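Local coordinates for lipoate-protein ligase 1 (Plasmodium falciparum, PDB 5T8U) that belongs to the lipoate-protein ligase family and carries lipoic acid in a pocket of its catalytic domain, at residues 18-23 and 60-65; 113-118 and 161-166; 155-160 and 312-317. One frame throughout, in Å; residues are numbered along the deposited sequence.

Interaction 1: residues 18-23 and 60-65; sequences NNQNIH and RNNRSI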
loop_
_atom_site.group_PDB
_atom_site.type_symbol
_atom_site.label_atom_id
_atom_site.label_comp_id
_atom_site.label_asym_id
_atom_site.label_seq_id
_atom_site.Cartn_x
_atom_site.Cartn_y
_atom_site.Cartn_z
ATOM N N ASN A 18 2.461 15.588 10.191
ATOM C CA ASN A 18 2.447 16.842 9.450
ATOM C C ASN A 18 3.581 16.936 8.440
ATOM O O ASN A 18 3.571 17.851 7.608
ATOM C CB ASN A 18 2.516 18.030 10.413
ATOM C CG ASN A 18 1.212 18.256 11.150
ATOM O OD1 ASN A 18 0.201 18.616 10.547
ATOM N ND2 ASN A 18 1.229 18.057 12.461
ATOM N N ASN A 19 4.548 16.024 8.488
ATOM C CA ASN A 19 5.584 15.984 7.469
ATOM C C ASN A 19 4.963 15.663 6.114
ATOM O O ASN A 19 3.931 14.993 6.022
ATOM C CB ASN A 19 6.647 14.946 7.829
ATOM C CG ASN A 19 7.883 15.047 6.955
ATOM O OD1 ASN A 19 7.788 15.101 5.730
ATOM N ND2 ASN A 19 9.051 15.084 7.585
ATOM N N GLN A 20 5.603 16.154 5.050
ATOM C CA GLN A 20 5.057 16.034 3.704
ATOM C C GLN A 20 6.044 15.387 2.736
ATOM O O GLN A 20 5.919 15.568 1.520
ATOM C CB GLN A 20 4.625 17.408 3.186
ATOM C CG GLN A 20 3.571 18.077 4.058
ATOM C CD GLN A 20 3.154 19.439 3.540
ATOM O OE1 GLN A 20 3.909 20.105 2.832
ATOM N NE2 GLN A 20 1.941 19.856 3.886
ATOM N N ASN A 21 7.016 14.633 3.243
ATOM C CA ASN A 21 7.968 13.915 2.407
ATOM C C ASN A 21 7.530 12.462 2.285
ATOM O O ASN A 21 7.277 11.798 3.296
ATOM C CB ASN A 21 9.380 13.998 2.987
ATOM C CG ASN A 21 10.393 13.224 2.167
ATOM O OD1 ASN A 21 10.637 12.044 2.415
ATOM N ND2 ASN A 21 10.986 13.885 1.178
ATOM N N ILE A 22 7.443 11.972 1.046
ATOM C CA ILE A 22 6.936 10.622 0.815
ATOM C C ILE A 22 7.817 9.591 1.511
ATOM O O ILE A 22 7.317 8.635 2.117
ATOM C CB ILE A 22 6.816 10.345 -0.698
ATOM C CG1 ILE A 22 6.276 8.933 -0.953
ATOM C CG2 ILE A 22 8.160 10.524 -1.402
ATOM C CD1 ILE A 22 4.896 8.679 -0.372
ATOM N N HIS A 23 9.139 9.764 1.439
ATOM C CA HIS A 23 10.041 8.813 2.081
ATOM C C HIS A 23 9.908 8.869 3.596
ATOM O O HIS A 23 9.930 7.831 4.268
ATOM C CB HIS A 23 11.483 9.091 1.660
ATOM C CG HIS A 23 11.688 9.093 0.178
ATOM N ND1 HIS A 23 12.471 10.028 -0.465
ATOM C CD2 HIS A 23 11.212 8.273 -0.788
ATOM C CE1 HIS A 23 12.467 9.784 -1.763
ATOM N NE2 HIS A 23 11.709 8.724 -1.986
ATOM N N ARG A 60 -0.010 13.259 4.426
ATOM C CA ARG A 60 -0.034 13.828 3.087
ATOM C C ARG A 60 1.392 13.958 2.574
ATOM O O ARG A 60 2.341 14.066 3.354
ATOM C CB ARG A 60 -0.729 15.197 3.070
ATOM C CG ARG A 60 -2.198 15.152 3.459
ATOM C CD ARG A 60 -2.678 16.504 3.965
ATOM N NE ARG A 60 -2.588 17.546 2.946
ATOM C CZ ARG A 60 -2.790 18.840 3.178
ATOM N NH1 ARG A 60 -3.092 19.262 4.399
ATOM N NH2 ARG A 60 -2.688 19.715 2.189
ATOM N N ASN A 61 1.534 13.945 1.250
ATOM C CA ASN A 61 2.839 14.014 0.611
ATOM C C ASN A 61 2.804 15.027 -0.523
ATOM O O ASN A 61 1.775 15.217 -1.177
ATOM C CB ASN A 61 3.274 12.649 0.063
ATOM C CG ASN A 61 2.984 11.518 1.025
ATOM O OD1 ASN A 61 3.750 11.260 1.952
ATOM N ND2 ASN A 61 1.871 10.831 0.804
ATOM N N ASN A 62 3.943 15.670 -0.749
ATOM C CA ASN A 62 4.079 16.623 -1.842
ATOM C C ASN A 62 4.193 15.855 -3.160
ATOM O O ASN A 62 3.991 14.638 -3.225
ATOM C CB ASN A 62 5.274 17.539 -1.591
ATOM C CG ASN A 62 4.881 19.005 -1.527
ATOM O OD1 ASN A 62 4.014 19.459 -2.274
ATOM N ND2 ASN A 62 5.516 19.749 -0.629
ATOM N N ARG A 63 4.525 16.571 -4.231
ATOM C CA ARG A 63 4.539 15.989 -5.569
ATOM C C ARG A 63 5.452 14.769 -5.612
ATOM O O ARG A 63 6.669 14.888 -5.437
ATOM C CB ARG A 63 4.989 17.044 -6.579
ATOM C CG ARG A 63 4.096 18.283 -6.576
ATOM C CD ARG A 63 4.531 19.344 -7.575
ATOM N NE ARG A 63 5.706 20.087 -7.119
ATOM C CZ ARG A 63 6.902 20.077 -7.704
ATOM N NH1 ARG A 63 7.125 19.365 -8.801
ATOM N NH2 ARG A 63 7.888 20.799 -7.189
ATOM N N SER A 64 4.866 13.595 -5.847
ATOM C CA SER A 64 5.619 12.350 -5.763
ATOM C C SER A 64 5.037 11.314 -6.715
ATOM O O SER A 64 3.875 11.391 -7.122
ATOM C CB SER A 64 5.616 11.794 -4.334
ATOM O OG SER A 64 5.931 12.803 -3.392
ATOM N N ILE A 65 5.875 10.338 -7.061
ATOM C CA ILE A 65 5.469 9.133 -7.779
ATOM C C ILE A 65 5.852 7.948 -6.906
ATOM O O ILE A 65 7.033 7.765 -6.584
ATOM C CB ILE A 65 6.135 9.020 -9.160
ATOM C CG1 ILE A 65 5.867 10.265 -10.008
ATOM C CG2 ILE A 65 5.654 7.761 -9.889
ATOM C CD1 ILE A 65 4.412 10.473 -10.369
HETATM O O HOH W 1 1.246 15.654 5.764
#
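Two loops that leave neighbouring parallel strands of the large mixed sheet, 13-17 and 55-59, lie against each other here in the lipoyl ligase A/B catalytic domain, one opening helix 22-34 and the other leading into strand 64-66. The first loop is shaped by an Asx turn, in which Asn19 OD1 accepts from the backbone N of Asn21 at 2.6 Å, the donor lying almost along the C=O axis. Asn21 then serves as N-cap, its OD1 accepting from Phe24 N in the first turn of the helix. Short polar asparagines suit these places because their carboxamides can bond the nearby backbone.

Ile22 and Asn61 cross obliquely at the centre. With CG1 anti to its backbone N (chi1 -180°), Ile22 brings CD1 against the Asn61 carboxamide, 3.7 Å from Asn61 CG. Asn61 OD1 also lies 3.4 Å from Ile22 CA, and its hydrogen bond to Asn25 ND2 helps to hold the amide while the isoleucine packs on it. On the Ser64 side, the branched CB of Ile22 rests 3.8 Å from Ser64 OG. Ser64 OG itself donates to Asn62 O of its own segment at 2.7 Å, from above the carbonyl plane, so a small polar residue can sit beside an aliphatic one.

At the outer side the extended Gln20 and the side chain of Asn62 also cross obliquely, their amide planes turned 79° apart. The Arg60 guanidinium, through NH2, bonds Leu103 O. A water between the two backbones accepts from Arg60 N and donates to Asn19 O. The direct bond between the loops is made by the backbone: Asn62 N donates to Gln20 O over 3.0 Å, meeting a lone pair in the carbonyl plane.

Interaction 2: residues 113-118 and 161-166; sequences NNINTS and DVFLHH. With LPA (lipoic acid), chain C.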
loop_
_atom_site.group_PDB
_atom_site.type_symbol
_atom_site.label_atom_id
_atom_site.label_comp_id
_atom_site.label_asym_id
_atom_site.label_seq_id
_atom_site.Cartn_x
_atom_site.Cartn_y
_atom_site.Cartn_z
ATOM N N ASN A 113 -5.247 -5.994 14.053
ATOM C CA ASN A 113 -4.763 -7.309 14.457
ATOM C C ASN A 113 -5.095 -8.361 13.406
ATOM O O ASN A 113 -4.282 -9.249 13.126
ATOM C CB ASN A 113 -5.367 -7.691 15.809
ATOM C CG ASN A 113 -5.006 -9.100 16.235
ATOM O OD1 ASN A 113 -4.002 -9.658 15.793
ATOM N ND2 ASN A 113 -5.829 -9.683 17.100
ATOM N N ASN A 114 -6.284 -8.276 12.817
ATOM C CA ASN A 114 -6.719 -9.169 11.755
ATOM C C ASN A 114 -7.063 -8.350 10.517
ATOM O O ASN A 114 -7.102 -7.118 10.551
ATOM C CB ASN A 114 -7.930 -10.000 12.199
ATOM C CG ASN A 114 -7.634 -10.857 13.415
ATOM O OD1 ASN A 114 -6.488 -11.242 13.653
ATOM N ND2 ASN A 114 -8.667 -11.161 14.192
ATOM N N ILE A 115 -7.310 -9.051 9.408
ATOM C CA ILE A 115 -7.695 -8.368 8.180
ATOM C C ILE A 115 -8.990 -7.607 8.420
ATOM O O ILE A 115 -9.960 -8.147 8.966
ATOM C CB ILE A 115 -7.826 -9.369 7.021
ATOM C CG1 ILE A 115 -6.467 -10.023 6.743
ATOM C CG2 ILE A 115 -8.341 -8.664 5.766
ATOM C CD1 ILE A 115 -6.477 -11.059 5.632
ATOM N N ASN A 116 -9.007 -6.338 8.008
ATOM C CA ASN A 116 -10.115 -5.439 8.308
ATOM C C ASN A 116 -10.458 -4.568 7.104
ATOM O O ASN A 116 -10.977 -3.456 7.264
ATOM C CB ASN A 116 -9.780 -4.563 9.520
ATOM C CG ASN A 116 -11.017 -4.072 10.249
ATOM O OD1 ASN A 116 -11.747 -4.858 10.853
ATOM N ND2 ASN A 116 -11.248 -2.764 10.212
ATOM N N THR A 117 -10.179 -5.061 5.895
ATOM C CA THR A 117 -10.395 -4.281 4.681
ATOM C C THR A 117 -11.827 -3.764 4.594
ATOM O O THR A 117 -12.069 -2.550 4.560
ATOM C CB THR A 117 -10.064 -5.141 3.457
ATOM O OG1 THR A 117 -8.726 -5.642 3.569
ATOM C CG2 THR A 117 -10.192 -4.333 2.175
ATOM N N SER A 118 -12.793 -4.684 4.545
ATOM C CA SER A 118 -14.188 -4.298 4.367
ATOM C C SER A 118 -14.617 -3.278 5.416
ATOM O O SER A 118 -15.245 -2.265 5.091
ATOM C CB SER A 118 -15.080 -5.539 4.421
ATOM O OG SER A 118 -14.741 -6.451 3.390
ATOM N N ASP A 161 1.397 -10.578 13.043
ATOM C CA ASP A 161 0.397 -10.074 13.976
ATOM C C ASP A 161 -0.305 -8.811 13.499
ATOM O O ASP A 161 -1.179 -8.305 14.211
ATOM C CB ASP A 161 1.047 -9.798 15.337
ATOM C CG ASP A 161 1.538 -11.060 16.015
ATOM O OD1 ASP A 161 0.884 -12.113 15.858
ATOM O OD2 ASP A 161 2.576 -10.999 16.707
ATOM N N VAL A 162 0.041 -8.287 12.326
ATOM C CA VAL A 162 -0.442 -6.986 11.883
ATOM C C VAL A 162 -0.965 -7.091 10.459
ATOM O O VAL A 162 -0.409 -7.824 9.634
ATOM C CB VAL A 162 0.666 -5.917 11.965
ATOM C CG1 VAL A 162 0.095 -4.541 11.679
ATOM C CG2 VAL A 162 1.333 -5.947 13.328
ATOM N N PHE A 163 -2.032 -6.350 10.175
ATOM C CA PHE A 163 -2.544 -6.172 8.825
ATOM C C PHE A 163 -2.577 -4.683 8.516
ATOM O O PHE A 163 -3.125 -3.895 9.299
ATOM C CB PHE A 163 -3.940 -6.777 8.664
ATOM C CG PHE A 163 -4.590 -6.447 7.351
ATOM C CD1 PHE A 163 -4.189 -7.079 6.184
ATOM C CD2 PHE A 163 -5.600 -5.502 7.281
ATOM C CE1 PHE A 163 -4.786 -6.775 4.974
ATOM C CE2 PHE A 163 -6.200 -5.195 6.075
ATOM C CZ PHE A 163 -5.792 -5.831 4.921
ATOM N N LEU A 164 -1.992 -4.308 7.379
ATOM C CA LEU A 164 -1.853 -2.913 6.979
ATOM C C LEU A 164 -2.622 -2.687 5.686
ATOM O O LEU A 164 -2.290 -3.274 4.651
ATOM C CB LEU A 164 -0.378 -2.542 6.804
ATOM C CG LEU A 164 -0.062 -1.088 6.429
ATOM C CD1 LEU A 164 1.281 -0.672 7.003
ATOM C CD2 LEU A 164 -0.051 -0.889 4.925
ATOM N N HIS A 165 -3.641 -1.834 5.750
ATOM C CA HIS A 165 -4.434 -1.424 4.593
ATOM C C HIS A 165 -4.258 0.085 4.449
ATOM O O HIS A 165 -4.905 0.859 5.160
ATOM C CB HIS A 165 -5.904 -1.810 4.777
ATOM C CG HIS A 165 -6.841 -1.160 3.803
ATOM N ND1 HIS A 165 -8.211 -1.233 3.934
ATOM C CD2 HIS A 165 -6.611 -0.433 2.684
ATOM C CE1 HIS A 165 -8.783 -0.575 2.942
ATOM N NE2 HIS A 165 -7.834 -0.079 2.170
ATOM N N HIS A 166 -3.394 0.509 3.527
ATOM C CA HIS A 166 -3.122 1.926 3.326
ATOM C C HIS A 166 -3.508 2.320 1.908
ATOM O O HIS A 166 -3.143 1.638 0.943
ATOM C CB HIS A 166 -1.650 2.261 3.609
ATOM C CG HIS A 166 -0.716 1.953 2.481
ATOM N ND1 HIS A 166 -0.304 2.908 1.576
ATOM C CD2 HIS A 166 -0.096 0.805 2.124
ATOM C CE1 HIS A 166 0.522 2.358 0.703
ATOM N NE2 HIS A 166 0.666 1.082 1.013
HETATM C C1 LPA C . -3.826 1.164 -6.745
HETATM O O1 LPA C . -4.650 1.913 -7.334
HETATM C C2 LPA C . -3.569 1.340 -5.251
HETATM O O2 LPA C . -3.218 0.268 -7.389
HETATM C C3 LPA C . -2.842 2.663 -5.022
HETATM C C4 LPA C . -2.256 2.701 -3.613
HETATM C C5 LPA C . -1.289 3.880 -3.515
HETATM C C6 LPA C . -0.631 3.885 -2.275
HETATM S S6 LPA C . 0.675 4.695 -2.388
HETATM C C7 LPA C . -1.737 4.794 -0.911
HETATM C C8 LPA C . -0.775 5.651 0.030
HETATM S S8 LPA C . 0.917 5.488 -0.651
#
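Packing round the Phe163 ring dominates. Its CG is anti to the backbone N (chi1 172°), which raises the ring from the strand toward residues 114-117. Ile115 CA stands over one face, offset toward the rim and 3.9 Å from the ring centroid, a CH-pi contact. The two branches of Ile115 spread over the same face, CG1 lying 3.8 Å from Phe163 CD1 and CG2 3.9 Å from Phe163 CZ at the tip. Thr117 crosses the ring at about a right angle, its polar OG1 3.2 Å from Phe163 CZ, and its CG2 meets the His165 imidazole 4.1 Å from His165 ND1. A broad flat ring suits this place, since it can serve several residues of the loop at once.

The loop follows strand 105-112: residues 113-117 run back over one face of the large sheet, 24° from the line of 161-165, and lead into helix 117-132. Strand alternation turns Phe163 and His165 to this face, while Val162 and Leu164 meet helix 22-34.

The two segments share no hydrogen bond; His165 is instead gripped at both nitrogens, by Ser154 OG and Asn120 ND2, consistent with a neutral ring.

Ligand contact falls to His166, in the lipoic acid pocket: NE2 bonds Thr94 OG1, and the ND1 edge of the ring faces LPA C8, His166 ND1 lying 3.2 Å from it, near the ring plane.

Interaction 3: residues 155-160 and 312-317; sequences AFKKIK and LDINLI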
loop_
_atom_site.group_PDB
_atom_site.type_symbol
_atom_site.label_atom_id
_atom_site.label_comp_id
_atom_site.label_asym_id
_atom_site.label_seq_id
_atom_site.Cartn_x
_atom_site.Cartn_y
_atom_site.Cartn_z
ATOM N N ALA A 155 -3.963 -0.355 -1.013
ATOM C CA ALA A 155 -3.020 -1.459 -1.119
ATOM C C ALA A 155 -2.805 -2.030 0.275
ATOM O O ALA A 155 -3.059 -1.365 1.284
ATOM C CB ALA A 155 -1.691 -1.019 -1.745
ATOM N N PHE A 156 -2.326 -3.274 0.323
ATOM C CA PHE A 156 -2.322 -4.039 1.561
ATOM C C PHE A 156 -0.987 -4.746 1.749
ATOM O O PHE A 156 -0.246 -4.996 0.794
ATOM C CB PHE A 156 -3.456 -5.072 1.575
ATOM C CG PHE A 156 -4.764 -4.537 1.071
ATOM C CD1 PHE A 156 -5.688 -3.992 1.946
ATOM C CD2 PHE A 156 -5.069 -4.575 -0.279
ATOM C CE1 PHE A 156 -6.891 -3.498 1.484
ATOM C CE2 PHE A 156 -6.270 -4.081 -0.746
ATOM C CZ PHE A 156 -7.182 -3.541 0.137
ATOM N N LYS A 157 -0.695 -5.065 3.008
ATOM C CA LYS A 157 0.441 -5.900 3.372
ATOM C C LYS A 157 0.101 -6.624 4.665
ATOM O O LYS A 157 -0.487 -6.035 5.578
ATOM C CB LYS A 157 1.728 -5.083 3.536
ATOM C CG LYS A 157 2.882 -5.859 4.153
ATOM C CD LYS A 157 4.210 -5.158 3.915
ATOM C CE LYS A 157 5.377 -5.958 4.475
ATOM N NZ LYS A 157 5.524 -7.290 3.822
ATOM N N LYS A 158 0.466 -7.902 4.733
ATOM C CA LYS A 158 0.159 -8.747 5.876
ATOM C C LYS A 158 1.446 -9.168 6.571
ATOM O O LYS A 158 2.480 -9.377 5.930
ATOM C CB LYS A 158 -0.633 -9.992 5.447
ATOM C CG LYS A 158 -1.037 -10.914 6.591
ATOM C CD LYS A 158 -2.095 -10.287 7.487
ATOM C CE LYS A 158 -2.328 -11.124 8.735
ATOM N NZ LYS A 158 -3.561 -10.717 9.462
ATOM N N ILE A 159 1.367 -9.293 7.896
ATOM C CA ILE A 159 2.499 -9.693 8.721
ATOM C C ILE A 159 1.958 -10.439 9.933
ATOM O O ILE A 159 0.808 -10.256 10.336
ATOM C CB ILE A 159 3.366 -8.471 9.126
ATOM C CG1 ILE A 159 4.385 -8.181 8.015
ATOM C CG2 ILE A 159 4.050 -8.678 10.485
ATOM C CD1 ILE A 159 5.393 -7.093 8.332
ATOM N N LYS A 160 2.808 -11.293 10.511
ATOM C CA LYS A 160 2.443 -12.222 11.576
ATOM C C LYS A 160 1.269 -11.752 12.426
ATOM O O LYS A 160 0.251 -12.446 12.522
ATOM C CB LYS A 160 3.655 -12.474 12.478
ATOM C CG LYS A 160 3.452 -13.585 13.494
ATOM C CD LYS A 160 4.753 -13.922 14.209
ATOM C CE LYS A 160 4.803 -15.375 14.653
ATOM N NZ LYS A 160 6.170 -15.940 14.502
ATOM N N LEU A 312 -1.865 -6.884 -6.294
ATOM C CA LEU A 312 -2.007 -6.558 -4.879
ATOM C C LEU A 312 -1.532 -7.681 -3.968
ATOM O O LEU A 312 -1.154 -7.418 -2.821
ATOM C CB LEU A 312 -3.471 -6.247 -4.552
ATOM C CG LEU A 312 -4.076 -4.974 -5.145
ATOM C CD1 LEU A 312 -5.571 -4.951 -4.885
ATOM C CD2 LEU A 312 -3.413 -3.734 -4.566
ATOM N N ASP A 313 -1.551 -8.925 -4.449
ATOM C CA ASP A 313 -1.195 -10.083 -3.631
ATOM C C ASP A 313 0.318 -10.274 -3.700
ATOM O O ASP A 313 0.848 -11.097 -4.449
ATOM C CB ASP A 313 -1.949 -11.321 -4.099
ATOM C CG ASP A 313 -2.039 -12.390 -3.028
ATOM O OD1 ASP A 313 -1.037 -12.609 -2.316
ATOM O OD2 ASP A 313 -3.117 -13.008 -2.895
ATOM N N ILE A 314 1.024 -9.478 -2.892
ATOM C CA ILE A 314 2.483 -9.546 -2.852
ATOM C C ILE A 314 2.954 -10.905 -2.348
ATOM O O ILE A 314 3.985 -11.421 -2.799
ATOM C CB ILE A 314 3.040 -8.394 -1.990
ATOM C CG1 ILE A 314 2.412 -8.404 -0.588
ATOM C CG2 ILE A 314 2.798 -7.059 -2.689
ATOM C CD1 ILE A 314 2.998 -7.379 0.368
ATOM N N ASN A 315 2.219 -11.502 -1.409
ATOM C CA ASN A 315 2.570 -12.832 -0.919
ATOM C C ASN A 315 2.612 -13.840 -2.061
ATOM O O ASN A 315 3.603 -14.560 -2.240
ATOM C CB ASN A 315 1.566 -13.264 0.152
ATOM C CG ASN A 315 1.691 -14.730 0.519
ATOM O OD1 ASN A 315 1.061 -15.592 -0.094
ATOM N ND2 ASN A 315 2.497 -15.018 1.536
ATOM N N LEU A 316 1.534 -13.901 -2.846
ATOM C CA LEU A 316 1.501 -14.771 -4.014
ATOM C C LEU A 316 2.741 -14.577 -4.875
ATOM O O LEU A 316 3.343 -15.550 -5.343
ATOM C CB LEU A 316 0.223 -14.490 -4.815
ATOM C CG LEU A 316 -0.050 -15.197 -6.151
ATOM C CD1 LEU A 316 0.581 -14.449 -7.325
ATOM C CD2 LEU A 316 0.386 -16.658 -6.125
ATOM N N ILE A 317 3.161 -13.325 -5.066
ATOM C CA ILE A 317 4.232 -13.038 -6.013
ATOM C C ILE A 317 5.584 -13.448 -5.447
ATOM O O ILE A 317 6.461 -13.904 -6.187
ATOM C CB ILE A 317 4.198 -11.552 -6.412
ATOM C CG1 ILE A 317 3.073 -11.348 -7.431
ATOM C CG2 ILE A 317 5.559 -11.091 -6.962
ATOM C CD1 ILE A 317 2.977 -9.969 -7.990
#
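Leu312 begins the contact between the C-terminal region and strand 150-159 of the catalytic domain. With CG anti to its carbonyl carbon (chi1 -68°), its forked end divides between two residues: Leu312 CD2 sits 4.1 Å from Ala155 CA, and Leu312 CD1 meets the edge of the Phe156 ring, 4.3 Å from Phe156 CE2. The small Ala155 lets the strand backbone itself be touched, and Leu312 also reaches Asn142 of the lipoic acid pocket. Asp313 turns away from the strand. It is the centre of an inverse gamma turn and the N-cap of helix 314-321, where Asp313 OD1 accepts from Leu316 N at 2.9 Å, the donor lying above the carboxylate plane. A short carboxylate suits this capping task. Ile314 then brings CD1 to the strand, 4.0 Å from Phe156 O and 4.1 Å from Lys157 CG, crossing the lysine at about a right angle and touching its CB and CG. No hydrogen bond or salt bridge joins the two segments. A small contact, mostly of methyl ends, lacks the directional bonds that would fix a register, which is consistent with some freedom between the two regions.

Interactions 2 and 3 are neighbours, their centres 11 Å apart: strands 150-159 and 162-170 are antiparallel partners in the large sheet, joined by backbone pairs such as Leu164 with Lys157, and the Phe156 ring lies against both His165 and Thr117. Interaction 1 is about 23 Å from each by centres, at the end of strands on the same sheet; by nearest atoms it is about 8 Å from interaction 2 and 12 Å from interaction 3. Along the chain it closes first; the segments of interactions 2 and 3 then alternate. Interactions 1 and 2 stay inside the catalytic domain, whereas interaction 3 brings in the C-terminal region. Ile22, His166 and Ala155 place all three close to the bound lipoic acid.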